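Local atomic coordinates of oxidoreductase, Gfo/Idh/MocA family (Vibrio cholerae, PDB entry 1XEA), a protein that is probably an oxidoreductase of the Gfo/Idh/MocA family that binds a nicotinamide dinucleotide through its Rossmann-type domain, although its substrate is not known. Residues A[30-40]-A[49-59]; A[126-135]-A[230-241]. All coordinates share one frame; numbering follows the deposited sequence.

Interaction 1 of 2, residues A[30-40]-A[49-59]; sequences LVLCTRNPKVL and VSATCTDYRDV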
loop_
_atom_site.group_PDB
_atom_site.type_symbol
_atom_site.label_atom_id
_atom_site.label_comp_id
_atom_site.label_asym_id
_atom_site.label_seq_id
_atom_site.Cartn_x
_atom_site.Cartn_y
_atom_site.Cartn_z
ATOM N N LEU A 30 -9.468 40.605 12.289
ATOM C CA LEU A 30 -9.967 39.735 13.339
ATOM C C LEU A 30 -10.208 40.459 14.652
ATOM O O LEU A 30 -9.575 41.476 14.950
ATOM C CB LEU A 30 -8.991 38.582 13.574
ATOM C CG LEU A 30 -9.305 37.241 12.908
ATOM C CD1 LEU A 30 -8.139 36.294 13.119
ATOM C CD2 LEU A 30 -10.587 36.652 13.496
ATOM N N VAL A 31 -11.134 39.922 15.435
ATOM C CA VAL A 31 -11.461 40.487 16.728
ATOM C C VAL A 31 -11.573 39.323 17.703
ATOM O O VAL A 31 -12.622 38.695 17.811
ATOM C CB VAL A 31 -12.798 41.278 16.679
ATOM C CG1 VAL A 31 -13.057 41.925 18.022
ATOM C CG2 VAL A 31 -12.748 42.345 15.586
ATOM N N LEU A 32 -10.485 39.021 18.399
ATOM C CA LEU A 32 -10.500 37.914 19.340
ATOM C C LEU A 32 -11.340 38.197 20.576
ATOM O O LEU A 32 -11.405 39.326 21.071
ATOM C CB LEU A 32 -9.076 37.535 19.753
ATOM C CG LEU A 32 -8.177 37.040 18.612
ATOM C CD1 LEU A 32 -6.869 36.544 19.191
ATOM C CD2 LEU A 32 -8.863 35.922 17.834
ATOM N N CYS A 33 -11.994 37.150 21.062
ATOM C CA CYS A 33 -12.838 37.256 22.235
ATOM C C CYS A 33 -12.970 35.925 22.949
ATOM O O CYS A 33 -13.302 34.909 22.340
ATOM C CB CYS A 33 -14.226 37.733 21.842
ATOM S SG CYS A 33 -15.398 37.595 23.189
ATOM N N THR A 34 -12.726 35.939 24.251
ATOM C CA THR A 34 -12.832 34.721 25.028
ATOM C C THR A 34 -12.843 35.054 26.514
ATOM O O THR A 34 -12.352 36.108 26.924
ATOM C CB THR A 34 -11.668 33.751 24.676
ATOM O OG1 THR A 34 -11.837 32.508 25.368
ATOM C CG2 THR A 34 -10.331 34.362 25.039
ATOM N N ARG A 35 -13.432 34.164 27.311
ATOM C CA ARG A 35 -13.523 34.359 28.758
ATOM C C ARG A 35 -12.155 34.622 29.381
ATOM O O ARG A 35 -11.894 35.720 29.869
ATOM C CB ARG A 35 -14.169 33.130 29.421
ATOM C CG ARG A 35 -15.695 33.109 29.401
ATOM C CD ARG A 35 -16.289 34.188 30.309
ATOM N NE ARG A 35 -17.752 34.250 30.216
ATOM C CZ ARG A 35 -18.436 35.211 29.592
ATOM N NH1 ARG A 35 -17.795 36.211 28.999
ATOM N NH2 ARG A 35 -19.765 35.166 29.550
ATOM N N ASN A 36 -11.286 33.613 29.347
ATOM C CA ASN A 36 -9.940 33.717 29.919
ATOM C C ASN A 36 -9.105 34.836 29.286
ATOM O O ASN A 36 -8.788 34.784 28.096
ATOM C CB ASN A 36 -9.202 32.388 29.766
ATOM C CG ASN A 36 -7.912 32.357 30.546
ATOM O OD1 ASN A 36 -7.270 33.388 30.752
ATOM N ND2 ASN A 36 -7.518 31.169 30.984
ATOM N N PRO A 37 -8.718 35.852 30.083
ATOM C CA PRO A 37 -7.922 36.986 29.597
ATOM C C PRO A 37 -6.472 36.603 29.330
ATOM O O PRO A 37 -5.794 37.221 28.506
ATOM C CB PRO A 37 -8.054 37.996 30.724
ATOM C CG PRO A 37 -8.037 37.109 31.928
ATOM C CD PRO A 37 -8.973 35.984 31.532
ATOM N N LYS A 38 -6.007 35.581 30.041
ATOM C CA LYS A 38 -4.643 35.084 29.888
ATOM C C LYS A 38 -4.463 34.548 28.467
ATOM O O LYS A 38 -3.657 35.064 27.686
ATOM C CB LYS A 38 -4.383 33.962 30.902
ATOM C CG LYS A 38 -3.078 33.202 30.688
ATOM C CD LYS A 38 -3.051 31.899 31.482
ATOM C CE LYS A 38 -4.177 30.957 31.064
ATOM N NZ LYS A 38 -4.121 29.676 31.822
ATOM N N VAL A 39 -5.221 33.501 28.157
ATOM C CA VAL A 39 -5.198 32.873 26.848
ATOM C C VAL A 39 -5.507 33.927 25.789
ATOM O O VAL A 39 -4.839 34.015 24.754
ATOM C CB VAL A 39 -6.246 31.746 26.776
ATOM C CG1 VAL A 39 -6.306 31.155 25.370
ATOM C CG2 VAL A 39 -5.898 30.666 27.790
ATOM N N LEU A 40 -6.516 34.739 26.070
ATOM C CA LEU A 40 -6.925 35.797 25.158
ATOM C C LEU A 40 -5.737 36.612 24.692
ATOM O O LEU A 40 -5.539 36.811 23.492
ATOM C CB LEU A 40 -7.921 36.721 25.847
ATOM C CG LEU A 40 -8.206 38.052 25.151
ATOM C CD1 LEU A 40 -8.711 37.852 23.719
ATOM C CD2 LEU A 40 -9.229 38.787 25.986
ATOM N N VAL A 49 -3.056 40.788 16.914
ATOM C CA VAL A 49 -4.395 41.348 16.741
ATOM C C VAL A 49 -4.622 42.410 17.798
ATOM O O VAL A 49 -4.257 42.228 18.958
ATOM C CB VAL A 49 -5.500 40.286 16.892
ATOM C CG1 VAL A 49 -5.298 39.178 15.876
ATOM C CG2 VAL A 49 -5.499 39.737 18.301
ATOM N N SER A 50 -5.224 43.519 17.392
ATOM C CA SER A 50 -5.490 44.615 18.313
ATOM C C SER A 50 -6.845 44.479 18.994
ATOM O O SER A 50 -6.943 44.565 20.219
ATOM C CB SER A 50 -5.420 45.943 17.564
ATOM O OG SER A 50 -4.152 46.092 16.943
ATOM N N ALA A 51 -7.885 44.266 18.196
ATOM C CA ALA A 51 -9.242 44.122 18.715
ATOM C C ALA A 51 -9.357 42.949 19.690
ATOM O O ALA A 51 -9.618 41.819 19.283
ATOM C CB ALA A 51 -10.220 43.942 17.555
ATOM N N THR A 52 -9.158 43.225 20.976
ATOM C CA THR A 52 -9.251 42.195 22.007
ATOM C C THR A 52 -10.546 42.392 22.770
ATOM O O THR A 52 -11.089 43.496 22.793
ATOM C CB THR A 52 -8.073 42.269 22.982
ATOM O OG1 THR A 52 -6.849 42.140 22.247
ATOM C CG2 THR A 52 -8.158 41.151 24.008
ATOM N N CYS A 53 -11.031 41.336 23.417
ATOM C CA CYS A 53 -12.307 41.427 24.114
ATOM C C CYS A 53 -12.548 40.210 25.004
ATOM O O CYS A 53 -12.118 39.108 24.682
ATOM C CB CYS A 53 -13.388 41.534 23.039
ATOM S SG CYS A 53 -15.084 41.747 23.552
ATOM N N THR A 54 -13.238 40.400 26.123
ATOM C CA THR A 54 -13.514 39.276 27.016
ATOM C C THR A 54 -14.997 38.935 27.097
ATOM O O THR A 54 -15.371 37.779 27.308
ATOM C CB THR A 54 -13.016 39.550 28.446
ATOM O OG1 THR A 54 -11.592 39.664 28.437
ATOM C CG2 THR A 54 -13.408 38.410 29.379
ATOM N N ASP A 55 -15.838 39.952 26.952
ATOM C CA ASP A 55 -17.282 39.762 27.004
ATOM C C ASP A 55 -17.859 39.780 25.591
ATOM O O ASP A 55 -17.687 40.750 24.851
ATOM C CB ASP A 55 -17.928 40.867 27.842
ATOM C CG ASP A 55 -19.399 40.623 28.084
ATOM O OD1 ASP A 55 -20.164 40.576 27.098
ATOM O OD2 ASP A 55 -19.785 40.477 29.265
ATOM N N TYR A 56 -18.561 38.708 25.231
ATOM C CA TYR A 56 -19.144 38.578 23.903
ATOM C C TYR A 56 -20.038 39.731 23.494
ATOM O O TYR A 56 -20.528 39.756 22.369
ATOM C CB TYR A 56 -19.910 37.255 23.788
ATOM C CG TYR A 56 -21.209 37.192 24.551
ATOM C CD1 TYR A 56 -22.373 37.752 24.028
ATOM C CD2 TYR A 56 -21.282 36.544 25.782
ATOM C CE1 TYR A 56 -23.587 37.666 24.711
ATOM C CE2 TYR A 56 -22.488 36.449 26.480
ATOM C CZ TYR A 56 -23.642 37.013 25.939
ATOM O OH TYR A 56 -24.843 36.923 26.623
ATOM N N ARG A 57 -20.242 40.692 24.391
ATOM C CA ARG A 57 -21.094 41.836 24.079
ATOM C C ARG A 57 -20.290 42.992 23.507
ATOM O O ARG A 57 -20.714 43.638 22.543
ATOM C CB ARG A 57 -21.845 42.284 25.329
ATOM C CG ARG A 57 -22.777 41.221 25.860
ATOM C CD ARG A 57 -22.892 41.304 27.373
ATOM N NE ARG A 57 -23.243 40.009 27.945
ATOM C CZ ARG A 57 -23.218 39.732 29.244
ATOM N NH1 ARG A 57 -22.854 40.669 30.109
ATOM N NH2 ARG A 57 -23.551 38.516 29.673
ATOM N N ASP A 58 -19.121 43.236 24.091
ATOM C CA ASP A 58 -18.252 44.320 23.643
ATOM C C ASP A 58 -17.879 44.147 22.181
ATOM O O ASP A 58 -17.441 45.088 21.519
ATOM C CB ASP A 58 -16.980 44.362 24.491
ATOM C CG ASP A 58 -17.267 44.585 25.962
ATOM O OD1 ASP A 58 -17.790 45.667 26.313
ATOM O OD2 ASP A 58 -16.968 43.678 26.768
ATOM N N VAL A 59 -18.056 42.930 21.686
ATOM C CA VAL A 59 -17.739 42.609 20.306
ATOM C C VAL A 59 -18.441 43.541 19.317
ATOM O O VAL A 59 -17.885 43.877 18.274
ATOM C CB VAL A 59 -18.118 41.138 19.998
ATOM C CG1 VAL A 59 -17.963 40.848 18.517
ATOM C CG2 VAL A 59 -17.237 40.198 20.814
#
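Thr34 N donates a hydrogen bond to Cys53 O, 3.3 Å long with an angle of 152° at the hydrogen, where the two segments run side by side in the same direction. Just beyond it, Arg35 NH1 makes a weaker bond to Thr54 O. The Arg35 chain is bent at its second torsion (chi2 -69°), which swings the guanidinium back until Thr54 O lies at its edge. One residue back, at the end of the strand, Cys33 CA offers its hydrogen to Cys53 O at 3.2 Å. The same carbonyl thus serves two neighbouring donors.

This is the edge of the parallel sheet of a Rossmann-type domain. Strand 28-33 pairs on its inner side with strand 3-8, by backbone bonds of Val31 with Met7 and of Cys33 with Gly9, just past the end of that strand. On its outer side it meets the chain returning from helix 37-46, before the next strand, 66-69.

Small side chains let the returning chain approach closely. Ala51 CB rests against both methyls of Val31, 3.5 Å from CG1. Cys33 SG and Cys53 SG are 4.2 Å apart and form no disulfide; compact and apolar, Cys33 also packs on Val59 CG2. Beside these small residues the Leu32 side chain lies across that of Val49, roughly perpendicular, with Leu32 CD1 3.6 Å from Val49 CG2, and both reach Ala44 of the connecting helix. Leu40, with CG anti to the backbone N (chi1 167°), extends from the first turn of that helix to set CD2 on Thr52 CG2. Thr54 turns its methyl toward Arg35 O.

Interaction 2 of 2, residues A[126-135]-A[230-241]; sequences IPLYNQHLSE and YDNVAYLFDSFT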
loop_
_atom_site.group_PDB
_atom_site.type_symbol
_atom_site.label_atom_id
_atom_site.label_comp_id
_atom_site.label_asym_id
_atom_site.label_seq_id
_atom_site.Cartn_x
_atom_site.Cartn_y
_atom_site.Cartn_z
ATOM N N ILE A 126 -13.820 18.779 1.684
ATOM C CA ILE A 126 -12.546 18.097 1.538
ATOM C C ILE A 126 -12.102 18.236 0.088
ATOM O O ILE A 126 -12.685 17.617 -0.815
ATOM C CB ILE A 126 -12.668 16.626 1.921
ATOM C CG1 ILE A 126 -13.221 16.533 3.339
ATOM C CG2 ILE A 126 -11.309 15.945 1.827
ATOM C CD1 ILE A 126 -12.419 17.299 4.368
ATOM N N PRO A 127 -11.058 19.051 -0.153
ATOM C CA PRO A 127 -10.564 19.254 -1.522
ATOM C C PRO A 127 -10.332 17.992 -2.348
ATOM O O PRO A 127 -10.776 17.919 -3.488
ATOM C CB PRO A 127 -9.297 20.091 -1.327
ATOM C CG PRO A 127 -8.885 19.802 0.100
ATOM C CD PRO A 127 -10.188 19.711 0.839
ATOM N N LEU A 128 -9.663 16.992 -1.790
ATOM C CA LEU A 128 -9.435 15.796 -2.572
ATOM C C LEU A 128 -10.723 15.028 -2.855
ATOM O O LEU A 128 -10.862 14.403 -3.909
ATOM C CB LEU A 128 -8.416 14.866 -1.898
ATOM C CG LEU A 128 -8.007 13.616 -2.707
ATOM C CD1 LEU A 128 -7.138 14.027 -3.872
ATOM C CD2 LEU A 128 -7.266 12.637 -1.829
ATOM N N TYR A 129 -11.686 15.063 -1.946
ATOM C CA TYR A 129 -12.908 14.311 -2.208
ATOM C C TYR A 129 -13.865 15.000 -3.166
ATOM O O TYR A 129 -14.459 14.345 -4.014
ATOM C CB TYR A 129 -13.649 14.004 -0.907
ATOM C CG TYR A 129 -12.857 13.236 0.123
ATOM C CD1 TYR A 129 -11.595 12.696 -0.175
ATOM C CD2 TYR A 129 -13.374 13.044 1.398
ATOM C CE1 TYR A 129 -10.873 11.986 0.783
ATOM C CE2 TYR A 129 -12.670 12.338 2.363
ATOM C CZ TYR A 129 -11.426 11.815 2.054
ATOM O OH TYR A 129 -10.736 11.123 3.017
ATOM N N ASN A 130 -14.019 16.314 -3.025
ATOM C CA ASN A 130 -14.924 17.059 -3.891
ATOM C C ASN A 130 -14.374 17.196 -5.304
ATOM O O ASN A 130 -15.126 17.433 -6.250
ATOM C CB ASN A 130 -15.208 18.445 -3.308
ATOM C CG ASN A 130 -15.911 18.386 -1.949
ATOM O OD1 ASN A 130 -16.384 17.331 -1.515
ATOM N ND2 ASN A 130 -15.989 19.533 -1.279
ATOM N N GLN A 131 -13.060 17.048 -5.447
ATOM C CA GLN A 131 -12.424 17.155 -6.751
ATOM C C GLN A 131 -12.775 15.968 -7.622
ATOM O O GLN A 131 -12.948 16.104 -8.832
ATOM C CB GLN A 131 -10.914 17.223 -6.601
ATOM C CG GLN A 131 -10.174 16.979 -7.898
ATOM C CD GLN A 131 -8.664 17.033 -7.714
ATOM O OE1 GLN A 131 -7.901 16.562 -8.575
ATOM N NE2 GLN A 131 -8.217 17.619 -6.587
ATOM N N HIS A 132 -12.877 14.805 -6.996
ATOM C CA HIS A 132 -13.192 13.581 -7.710
ATOM C C HIS A 132 -14.679 13.227 -7.676
ATOM O O HIS A 132 -15.241 12.808 -8.689
ATOM C CB HIS A 132 -12.352 12.429 -7.140
ATOM C CG HIS A 132 -10.886 12.549 -7.431
ATOM N ND1 HIS A 132 -10.338 12.200 -8.647
ATOM C CD2 HIS A 132 -9.860 13.006 -6.675
ATOM C CE1 HIS A 132 -9.038 12.437 -8.627
ATOM N NE2 HIS A 132 -8.722 12.927 -7.442
ATOM N N LEU A 133 -15.317 13.403 -6.522
ATOM C CA LEU A 133 -16.741 13.091 -6.372
ATOM C C LEU A 133 -17.587 14.369 -6.343
ATOM O O LEU A 133 -17.731 15.001 -5.298
ATOM C CB LEU A 133 -16.942 12.290 -5.088
ATOM C CG LEU A 133 -15.911 11.184 -4.869
ATOM C CD1 LEU A 133 -16.078 10.608 -3.476
ATOM C CD2 LEU A 133 -16.068 10.115 -5.931
ATOM N N SER A 134 -18.156 14.735 -7.492
ATOM C CA SER A 134 -18.966 15.953 -7.599
ATOM C C SER A 134 -20.186 15.945 -6.679
ATOM O O SER A 134 -20.608 16.990 -6.182
ATOM C CB SER A 134 -19.403 16.182 -9.054
ATOM O OG SER A 134 -20.050 15.048 -9.612
ATOM N N GLU A 135 -20.747 14.760 -6.466
ATOM C CA GLU A 135 -21.888 14.613 -5.592
ATOM C C GLU A 135 -21.575 15.215 -4.213
ATOM O O GLU A 135 -22.459 15.748 -3.553
ATOM C CB GLU A 135 -22.264 13.139 -5.440
ATOM C CG GLU A 135 -23.006 12.504 -6.629
ATOM C CD GLU A 135 -22.152 12.310 -7.886
ATOM O OE1 GLU A 135 -20.914 12.150 -7.777
ATOM O OE2 GLU A 135 -22.739 12.297 -8.992
ATOM N N TYR A 230 -20.016 4.050 -7.949
ATOM C CA TYR A 230 -20.919 4.427 -9.018
ATOM C C TYR A 230 -21.045 3.176 -9.856
ATOM O O TYR A 230 -20.715 2.084 -9.395
ATOM C CB TYR A 230 -20.305 5.540 -9.857
ATOM C CG TYR A 230 -20.004 6.800 -9.086
ATOM C CD1 TYR A 230 -18.868 6.900 -8.283
ATOM C CD2 TYR A 230 -20.857 7.900 -9.164
ATOM C CE1 TYR A 230 -18.591 8.069 -7.583
ATOM C CE2 TYR A 230 -20.587 9.069 -8.465
ATOM C CZ TYR A 230 -19.458 9.149 -7.682
ATOM O OH TYR A 230 -19.190 10.314 -7.008
ATOM N N ASP A 231 -21.515 3.307 -11.086
ATOM C CA ASP A 231 -21.604 2.118 -11.912
ATOM C C ASP A 231 -20.238 1.864 -12.522
ATOM O O ASP A 231 -19.707 2.702 -13.237
ATOM C CB ASP A 231 -22.675 2.269 -12.997
ATOM C CG ASP A 231 -24.091 2.265 -12.423
ATOM O OD1 ASP A 231 -24.429 1.331 -11.640
ATOM O OD2 ASP A 231 -24.865 3.198 -12.757
ATOM N N ASN A 232 -19.667 0.706 -12.202
ATOM C CA ASN A 232 -18.355 0.289 -12.698
ATOM C C ASN A 232 -17.231 1.221 -12.331
ATOM O O ASN A 232 -16.166 1.204 -12.951
ATOM C CB ASN A 232 -18.382 0.098 -14.207
ATOM C CG ASN A 232 -19.263 -1.063 -14.614
ATOM O OD1 ASN A 232 -19.220 -2.138 -14.003
ATOM N ND2 ASN A 232 -20.065 -0.860 -15.645
ATOM N N VAL A 233 -17.464 2.032 -11.310
ATOM C CA VAL A 233 -16.444 2.948 -10.854
ATOM C C VAL A 233 -16.523 3.034 -9.348
ATOM O O VAL A 233 -17.612 3.041 -8.782
ATOM C CB VAL A 233 -16.625 4.341 -11.472
ATOM C CG1 VAL A 233 -15.438 5.216 -11.085
ATOM C CG2 VAL A 233 -16.718 4.236 -13.003
ATOM N N ALA A 234 -15.369 3.076 -8.698
ATOM C CA ALA A 234 -15.333 3.159 -7.250
ATOM C C ALA A 234 -14.100 3.934 -6.802
ATOM O O ALA A 234 -13.172 4.138 -7.585
ATOM C CB ALA A 234 -15.335 1.756 -6.650
ATOM N N TYR A 235 -14.122 4.394 -5.549
ATOM C CA TYR A 235 -13.017 5.137 -4.926
ATOM C C TYR A 235 -12.933 4.742 -3.462
ATOM O O TYR A 235 -13.946 4.456 -2.830
ATOM C CB TYR A 235 -13.251 6.646 -4.939
ATOM C CG TYR A 235 -13.259 7.308 -6.285
ATOM C CD1 TYR A 235 -14.386 7.259 -7.100
ATOM C CD2 TYR A 235 -12.139 8.010 -6.741
ATOM C CE1 TYR A 235 -14.402 7.892 -8.339
ATOM C CE2 TYR A 235 -12.139 8.646 -7.978
ATOM C CZ TYR A 235 -13.275 8.582 -8.772
ATOM O OH TYR A 235 -13.280 9.194 -10.002
ATOM N N LEU A 236 -11.730 4.758 -2.911
ATOM C CA LEU A 236 -11.551 4.425 -1.505
ATOM C C LEU A 236 -10.428 5.283 -0.968
ATOM O O LEU A 236 -9.263 5.052 -1.276
ATOM C CB LEU A 236 -11.180 2.955 -1.328
ATOM C CG LEU A 236 -11.370 2.313 0.057
ATOM C CD1 LEU A 236 -10.525 1.052 0.095
ATOM C CD2 LEU A 236 -10.967 3.238 1.174
ATOM N N PHE A 237 -10.779 6.278 -0.163
ATOM C CA PHE A 237 -9.776 7.159 0.412
ATOM C C PHE A 237 -9.435 6.727 1.833
ATOM O O PHE A 237 -10.323 6.615 2.678
ATOM C CB PHE A 237 -10.277 8.597 0.423
ATOM C CG PHE A 237 -10.606 9.132 -0.933
ATOM C CD1 PHE A 237 -11.909 9.107 -1.409
ATOM C CD2 PHE A 237 -9.615 9.699 -1.724
ATOM C CE1 PHE A 237 -12.228 9.658 -2.658
ATOM C CE2 PHE A 237 -9.916 10.253 -2.976
ATOM C CZ PHE A 237 -11.223 10.231 -3.442
ATOM N N ASP A 238 -8.151 6.483 2.087
ATOM C CA ASP A 238 -7.680 6.064 3.412
ATOM C C ASP A 238 -7.263 7.272 4.256
ATOM O O ASP A 238 -6.824 7.130 5.399
ATOM C CB ASP A 238 -6.500 5.092 3.267
ATOM C CG ASP A 238 -5.476 5.577 2.265
ATOM O OD1 ASP A 238 -5.805 5.675 1.063
ATOM O OD2 ASP A 238 -4.339 5.878 2.667
ATOM N N SER A 239 -7.388 8.460 3.676
ATOM C CA SER A 239 -7.054 9.692 4.369
ATOM C C SER A 239 -7.592 10.857 3.537
ATOM O O SER A 239 -8.342 10.654 2.579
ATOM C CB SER A 239 -5.538 9.840 4.538
ATOM O OG SER A 239 -4.903 10.210 3.334
ATOM N N PHE A 240 -7.211 12.075 3.899
ATOM C CA PHE A 240 -7.652 13.229 3.158
ATOM C C PHE A 240 -6.671 13.571 2.041
ATOM O O PHE A 240 -6.947 14.440 1.231
ATOM C CB PHE A 240 -7.825 14.425 4.101
ATOM C CG PHE A 240 -8.885 14.225 5.143
ATOM C CD1 PHE A 240 -8.563 14.280 6.496
ATOM C CD2 PHE A 240 -10.200 13.920 4.773
ATOM C CE1 PHE A 240 -9.536 14.030 7.464
ATOM C CE2 PHE A 240 -11.186 13.667 5.737
ATOM C CZ PHE A 240 -10.855 13.717 7.088
ATOM N N THR A 241 -5.541 12.877 1.961
ATOM C CA THR A 241 -4.563 13.216 0.930
ATOM C C THR A 241 -4.353 12.140 -0.111
ATOM O O THR A 241 -3.932 12.423 -1.226
ATOM C CB THR A 241 -3.192 13.543 1.555
ATOM O OG1 THR A 241 -2.574 12.337 2.022
ATOM C CG2 THR A 241 -3.369 14.493 2.712
HETATM O O HOH W 1 -11.718 11.104 -10.698
#
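The Tyr129 and Phe237 side chains run alongside each other, pointing opposite ways, with Tyr129 CD1 lying over the centre of the Phe237 ring. They join helix 127-132 to strand 233-237, part of the large mixed sheet of the second domain, as in other Gfo/Idh/MocA proteins. The helix runs almost exactly antiparallel to the strand (177°), their axes 10.8 Å apart, a separation that large apolar side chains can bridge.

The tight end is an aromatic cluster of Tyr129, Phe237 and Phe240. The Tyr129 and Phe237 ring centroids are 4.5 Å apart, their planes inclined at 36°. Phe240 meets Tyr129 obliquely, and Ile126 CG2, 3.7 Å from Phe240 CD2, also sits over the centre of a Tyr129 face. Tyrosine suits this buried place because its ring packs like phenylalanine while its hydroxyl donates to Ser239 O, met at the ring edge. Ser239 itself begins an ST turn, its OG accepting from Thr241 N. Leu128 holds its CG anti to the backbone N (chi1 -175°), directing CD2 to Phe237 CE2, 3.7 Å away. Leu133 splits its branches: CD1 approaches the edge of Phe237, whereas CD2 makes a CH-pi contact over the face of Tyr235, 3.9 Å from its centroid.

Toward the start of the strand the contact becomes looser and more polar. Tyr230 OH donates to Glu135 OE1 at 2.6 Å, coming from above the carboxylate plane, while Glu135 OE2 accepts from Ala143 N. The partly exposed His132 side chain extends nearly perpendicular to that of Tyr235 with no direct polar bond; instead one water joins them, 2.7 Å from His132 ND1 and 2.6 Å from Tyr235 OH.

In the fold
Interactions 1 and 2 belong to different domains and do not touch: their centres are about 40 Å apart, their nearest atoms about 21 Å, and they lie on opposite sides of the chain's centre. They also follow one another in sequence, interaction 1 closing before interaction 2 opens. Interaction 1 is the nearer to the likely dinucleotide site, since Thr34 touches residues of what looks like the Gly-rich turn of a Rossmann fold (Gly9, Gly11). Interaction 2 instead holds helix 127-132 on the mixed sheet, and its Glu135 side chain comes within about 4 Å (nearest atoms) of a bound nickel ion. Subunit neighbours differ too: Val49 packs on Arg48 of the second subunit, Ala234 on Phe219 of the third.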